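Local atomic coordinates of D-alanyl-D-alanine carboxypeptidase (Penicillin binding protein) family protein (Francisella tularensis subsp. tularensis, PDB entry 6OSU), a protein that probably trims the terminal D-alanine from peptidoglycan precursor peptides, acting as a penicillin-binding serine carboxypeptidase in cell wall biogenesis. Residues V58-T70 and M277-V290. Residues are numbered along the deposited sequence; the frame is centred on the assembly and turned at random.
Sequences VRRAPASLTKIMT and MKTGHTDAAGYCLV
Ser-64, in the 3-10 turn that leads into helix 66-70, faces Gly-280 of strand 277-282 with CA atoms 4.3 Å apart; the axes of that helix and strand run 137° apart. Strand 288-290 pairs antiparallel with strand 277-282, and a classic beta bulge sets Met-277 and Lys-278 against Val-290. Ser-64 CB rests on Gly-280 CA, a strand position without a side chain, and on Thr-279 O (3.4 Å).

Around Leu-65 and Ile-68 the contact is largely apolar. Leu-65 forks over the hairpin, CD1 on Val-290 CG2 (3.7 Å) and CD2 against the carbonyl of Lys-278, while Ile-68 runs counter to the Lys-278 stem, its CG1 and CD1 both 3.7 Å from Lys-278 CB. At the other end, Ala-61 and Ala-63 close on the methyl of Ala-285. Beside them Arg-60, bent at chi3 (86°), brings NH1 to Ala-285 O at 3.0 Å, from above the carbonyl plane; one water bridges Ala-61 O and Ala-285 O, another Ala-61 N and Ala-284 O.

Bends at chi2 and chi4 carry Lys-278 NZ back to Thr-279 O (2.9 Å), and it also bonds Ser-124. Lys-67 NZ donates to Ser-64 OG (2.9 Å) and to Asn-126, and a water links that hydroxyl to His-281 N. Here the SxxK serine and lysine, the predicted nucleophile and proton acceptor, meet the KTG strand, as in the active-site cleft of penicillin-binding proteins and serine beta-lactamases.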
loop_
_atom_site.group_PDB
_atom_site.type_symbol
_atom_site.label_atom_id
_atom_site.label_comp_id
_atom_site.label_asym_id
_atom_site.label_seq_id
_atom_site.Cartn_x
_atom_site.Cartn_y
_atom_site.Cartn_z
ATOM N N VAL A 58 10.606 -13.957 -3.241
ATOM C CA VAL A 58 11.503 -14.257 -4.353
ATOM C C VAL A 58 11.951 -12.949 -4.989
ATOM O O VAL A 58 11.135 -12.063 -5.264
ATOM C CB VAL A 58 10.817 -15.175 -5.379
ATOM C CG1 VAL A 58 11.714 -15.389 -6.591
ATOM C CG2 VAL A 58 10.463 -16.512 -4.740
ATOM N N ARG A 59 13.252 -12.824 -5.221
ATOM C CA ARG A 59 13.808 -11.579 -5.730
ATOM C C ARG A 59 13.579 -11.473 -7.235
ATOM O O ARG A 59 13.971 -12.364 -7.996
ATOM C CB ARG A 59 15.292 -11.503 -5.387
ATOM C CG ARG A 59 15.520 -11.338 -3.899
ATOM C CD ARG A 59 16.981 -11.406 -3.508
ATOM N NE ARG A 59 17.135 -11.168 -2.076
ATOM C CZ ARG A 59 18.299 -10.953 -1.471
ATOM N NH1 ARG A 59 19.424 -10.944 -2.174
ATOM N NH2 ARG A 59 18.333 -10.743 -0.163
ATOM N N ARG A 60 12.931 -10.389 -7.657
ATOM C CA ARG A 60 12.680 -10.097 -9.059
ATOM C C ARG A 60 13.076 -8.656 -9.341
ATOM O O ARG A 60 13.372 -7.883 -8.426
ATOM C CB ARG A 60 11.207 -10.319 -9.436
ATOM C CG ARG A 60 10.625 -11.649 -9.013
ATOM C CD ARG A 60 9.302 -11.893 -9.726
ATOM N NE ARG A 60 9.490 -12.515 -11.036
ATOM C CZ ARG A 60 9.531 -11.853 -12.190
ATOM N NH1 ARG A 60 9.393 -10.536 -12.209
ATOM N NH2 ARG A 60 9.708 -12.514 -13.326
ATOM N N ALA A 61 13.058 -8.293 -10.626
ATOM C CA ALA A 61 13.497 -6.965 -11.027
ATOM C C ALA A 61 12.433 -5.932 -10.653
ATOM O O ALA A 61 11.237 -6.234 -10.685
ATOM C CB ALA A 61 13.782 -6.925 -12.529
ATOM N N PRO A 62 12.833 -4.715 -10.263
ATOM C CA PRO A 62 11.845 -3.760 -9.744
ATOM C C PRO A 62 11.107 -2.981 -10.825
ATOM O O PRO A 62 9.942 -2.635 -10.625
ATOM C CB PRO A 62 12.686 -2.817 -8.868
ATOM C CG PRO A 62 14.035 -3.452 -8.769
ATOM C CD PRO A 62 14.202 -4.247 -10.016
ATOM N N ALA A 63 11.759 -2.667 -11.940
ATOM C CA ALA A 63 11.173 -1.801 -12.995
ATOM C C ALA A 63 10.832 -0.448 -12.355
ATOM O O ALA A 63 11.538 -0.012 -11.435
ATOM C CB ALA A 63 10.008 -2.503 -13.668
ATOM N N SER A 64 9.766 0.236 -12.792
ATOM C CA SER A 64 9.458 1.571 -12.283
ATOM C C SER A 64 8.886 1.565 -10.875
ATOM O O SER A 64 8.597 2.653 -10.365
ATOM C CB SER A 64 8.473 2.297 -13.206
ATOM O OG SER A 64 9.118 2.862 -14.338
ATOM N N LEU A 65 8.708 0.400 -10.242
ATOM C CA LEU A 65 8.364 0.398 -8.825
ATOM C C LEU A 65 9.465 1.048 -8.001
ATOM O O LEU A 65 9.203 1.524 -6.889
ATOM C CB LEU A 65 8.098 -1.029 -8.347
ATOM C CG LEU A 65 7.067 -1.839 -9.141
ATOM C CD1 LEU A 65 6.671 -3.097 -8.374
ATOM C CD2 LEU A 65 5.837 -1.000 -9.481
ATOM N N THR A 66 10.693 1.070 -8.540
ATOM C CA THR A 66 11.782 1.849 -7.958
ATOM C C THR A 66 11.346 3.279 -7.662
ATOM O O THR A 66 11.711 3.845 -6.625
ATOM C CB THR A 66 12.982 1.845 -8.909
ATOM O OG1 THR A 66 13.386 0.496 -9.202
ATOM C CG2 THR A 66 14.151 2.611 -8.314
ATOM N N LYS A 67 10.551 3.874 -8.560
ATOM C CA LYS A 67 10.121 5.259 -8.398
ATOM C C LYS A 67 9.311 5.478 -7.127
ATOM O O LYS A 67 9.195 6.621 -6.671
ATOM C CB LYS A 67 9.299 5.706 -9.609
ATOM C CG LYS A 67 10.087 5.830 -10.906
ATOM C CD LYS A 67 9.245 6.490 -11.986
ATOM C CE LYS A 67 10.041 6.728 -13.262
ATOM N NZ LYS A 67 10.434 5.461 -13.955
ATOM N N ILE A 68 8.746 4.418 -6.545
ATOM C CA ILE A 68 8.026 4.579 -5.286
ATOM C C ILE A 68 8.986 4.964 -4.174
ATOM O O ILE A 68 8.686 5.835 -3.347
ATOM C CB ILE A 68 7.249 3.299 -4.935
ATOM C CG1 ILE A 68 6.218 2.982 -6.019
ATOM C CG2 ILE A 68 6.568 3.446 -3.583
ATOM C CD1 ILE A 68 5.507 1.670 -5.800
ATOM N N MET A 69 10.158 4.320 -4.131
ATOM C CA MET A 69 11.154 4.678 -3.127
ATOM C C MET A 69 11.665 6.094 -3.346
ATOM O O MET A 69 11.839 6.854 -2.386
ATOM C CB MET A 69 12.316 3.686 -3.147
ATOM C CG MET A 69 13.461 4.096 -2.234
ATOM S SD MET A 69 12.936 4.225 -0.512
ATOM C CE MET A 69 12.994 2.506 -0.012
ATOM N N THR A 70 11.911 6.469 -4.604
ATOM C CA THR A 70 12.335 7.836 -4.885
ATOM C C THR A 70 11.279 8.828 -4.420
ATOM O O THR A 70 11.590 9.816 -3.745
ATOM C CB THR A 70 12.624 8.006 -6.379
ATOM O OG1 THR A 70 13.643 7.078 -6.776
ATOM C CG2 THR A 70 13.102 9.420 -6.672
ATOM N N MET A 277 -1.401 2.223 -7.135
ATOM C CA MET A 277 -0.325 3.144 -6.781
ATOM C C MET A 277 0.598 3.408 -7.975
ATOM O O MET A 277 0.690 4.535 -8.454
ATOM C CB MET A 277 0.482 2.587 -5.599
ATOM C CG MET A 277 1.532 3.527 -5.024
ATOM S SD MET A 277 2.310 2.913 -3.499
ATOM C CE MET A 277 3.118 4.395 -2.904
ATOM N N LYS A 278 1.270 2.367 -8.465
ATOM C CA LYS A 278 2.341 2.544 -9.435
ATOM C C LYS A 278 2.503 1.292 -10.286
ATOM O O LYS A 278 2.425 0.169 -9.778
ATOM C CB LYS A 278 3.668 2.854 -8.735
ATOM C CG LYS A 278 4.795 3.260 -9.667
ATOM C CD LYS A 278 4.552 4.649 -10.217
ATOM C CE LYS A 278 5.626 5.055 -11.213
ATOM N NZ LYS A 278 5.508 4.322 -12.503
ATOM N N THR A 279 2.756 1.494 -11.574
ATOM C CA THR A 279 3.036 0.424 -12.517
ATOM C C THR A 279 4.511 0.444 -12.886
ATOM O O THR A 279 5.241 1.386 -12.573
ATOM C CB THR A 279 2.175 0.560 -13.781
ATOM O OG1 THR A 279 2.396 1.847 -14.369
ATOM C CG2 THR A 279 0.706 0.413 -13.447
ATOM N N GLY A 280 4.935 -0.616 -13.563
ATOM C CA GLY A 280 6.286 -0.723 -14.077
ATOM C C GLY A 280 6.421 -1.878 -15.048
ATOM O O GLY A 280 5.713 -2.883 -14.923
ATOM N N HIS A 281 7.315 -1.753 -16.024
ATOM C CA HIS A 281 7.518 -2.830 -16.986
ATOM C C HIS A 281 8.924 -2.763 -17.557
ATOM O O HIS A 281 9.299 -1.764 -18.176
ATOM C CB HIS A 281 6.494 -2.763 -18.114
ATOM C CG HIS A 281 6.840 -3.625 -19.284
ATOM N ND1 HIS A 281 6.777 -5.000 -19.236
ATOM C CD2 HIS A 281 7.272 -3.311 -20.527
ATOM C CE1 HIS A 281 7.146 -5.497 -20.403
ATOM N NE2 HIS A 281 7.451 -4.492 -21.204
ATOM N N THR A 282 9.687 -3.830 -17.349
ATOM C CA THR A 282 10.883 -4.125 -18.120
ATOM C C THR A 282 10.788 -5.573 -18.579
ATOM O O THR A 282 9.938 -6.337 -18.113
ATOM C CB THR A 282 12.171 -3.907 -17.310
ATOM O OG1 THR A 282 12.277 -4.907 -16.288
ATOM C CG2 THR A 282 12.188 -2.524 -16.670
ATOM N N ASP A 283 11.663 -5.955 -19.510
ATOM C CA ASP A 283 11.673 -7.343 -19.960
ATOM C C ASP A 283 12.057 -8.293 -18.832
ATOM O O ASP A 283 11.564 -9.426 -18.777
ATOM C CB ASP A 283 12.621 -7.509 -21.148
ATOM C CG ASP A 283 12.079 -6.881 -22.414
ATOM O OD1 ASP A 283 10.927 -6.397 -22.391
ATOM O OD2 ASP A 283 12.804 -6.871 -23.433
ATOM N N ALA A 284 12.927 -7.851 -17.920
ATOM C CA ALA A 284 13.351 -8.710 -16.822
ATOM C C ALA A 284 12.302 -8.792 -15.723
ATOM O O ALA A 284 12.220 -9.809 -15.027
ATOM C CB ALA A 284 14.675 -8.210 -16.240
ATOM N N ALA A 285 11.497 -7.745 -15.555
ATOM C CA ALA A 285 10.527 -7.687 -14.471
ATOM C C ALA A 285 9.118 -8.070 -14.893
ATOM O O ALA A 285 8.307 -8.421 -14.028
ATOM C CB ALA A 285 10.492 -6.281 -13.864
ATOM N N GLY A 286 8.807 -8.014 -16.187
ATOM C CA GLY A 286 7.437 -8.181 -16.622
ATOM C C GLY A 286 6.602 -6.964 -16.253
ATOM O O GLY A 286 7.108 -5.914 -15.856
ATOM N N TYR A 287 5.290 -7.124 -16.397
ATOM C CA TYR A 287 4.342 -6.079 -16.034
ATOM C C TYR A 287 4.030 -6.195 -14.548
ATOM O O TYR A 287 3.561 -7.241 -14.090
ATOM C CB TYR A 287 3.065 -6.189 -16.861
ATOM C CG TYR A 287 3.260 -5.865 -18.321
ATOM C CD1 TYR A 287 3.112 -4.568 -18.787
ATOM C CD2 TYR A 287 3.601 -6.856 -19.235
ATOM C CE1 TYR A 287 3.294 -4.263 -20.123
ATOM C CE2 TYR A 287 3.785 -6.561 -20.576
ATOM C CZ TYR A 287 3.630 -5.263 -21.014
ATOM O OH TYR A 287 3.809 -4.962 -22.345
ATOM N N CYS A 288 4.286 -5.125 -13.800
ATOM C CA CYS A 288 4.129 -5.125 -12.354
ATOM C C CYS A 288 3.190 -4.010 -11.926
ATOM O O CYS A 288 3.072 -2.982 -12.597
ATOM C CB CYS A 288 5.475 -4.952 -11.650
ATOM S SG CYS A 288 6.725 -6.120 -12.192
ATOM N N LEU A 289 2.529 -4.218 -10.791
ATOM C CA LEU A 289 1.619 -3.222 -10.246
ATOM C C LEU A 289 1.625 -3.304 -8.728
ATOM O O LEU A 289 1.410 -4.379 -8.157
ATOM C CB LEU A 289 0.197 -3.419 -10.783
ATOM C CG LEU A 289 -0.904 -2.511 -10.227
ATOM C CD1 LEU A 289 -0.541 -1.040 -10.388
ATOM C CD2 LEU A 289 -2.234 -2.814 -10.904
ATOM N N VAL A 290 1.902 -2.174 -8.086
ATOM C CA VAL A 290 1.581 -1.962 -6.683
ATOM C C VAL A 290 0.280 -1.177 -6.653
ATOM O O VAL A 290 0.205 -0.070 -7.199
ATOM C CB VAL A 290 2.704 -1.217 -5.945
ATOM C CG1 VAL A 290 2.293 -0.913 -4.511
ATOM C CG2 VAL A 290 4.002 -2.028 -5.981
HETATM O O HOH W 1 9.266 -8.267 -11.188
HETATM O O HOH W 2 13.033 -10.284 -12.442
HETATM O O HOH W 3 9.117 0.745 -16.086
#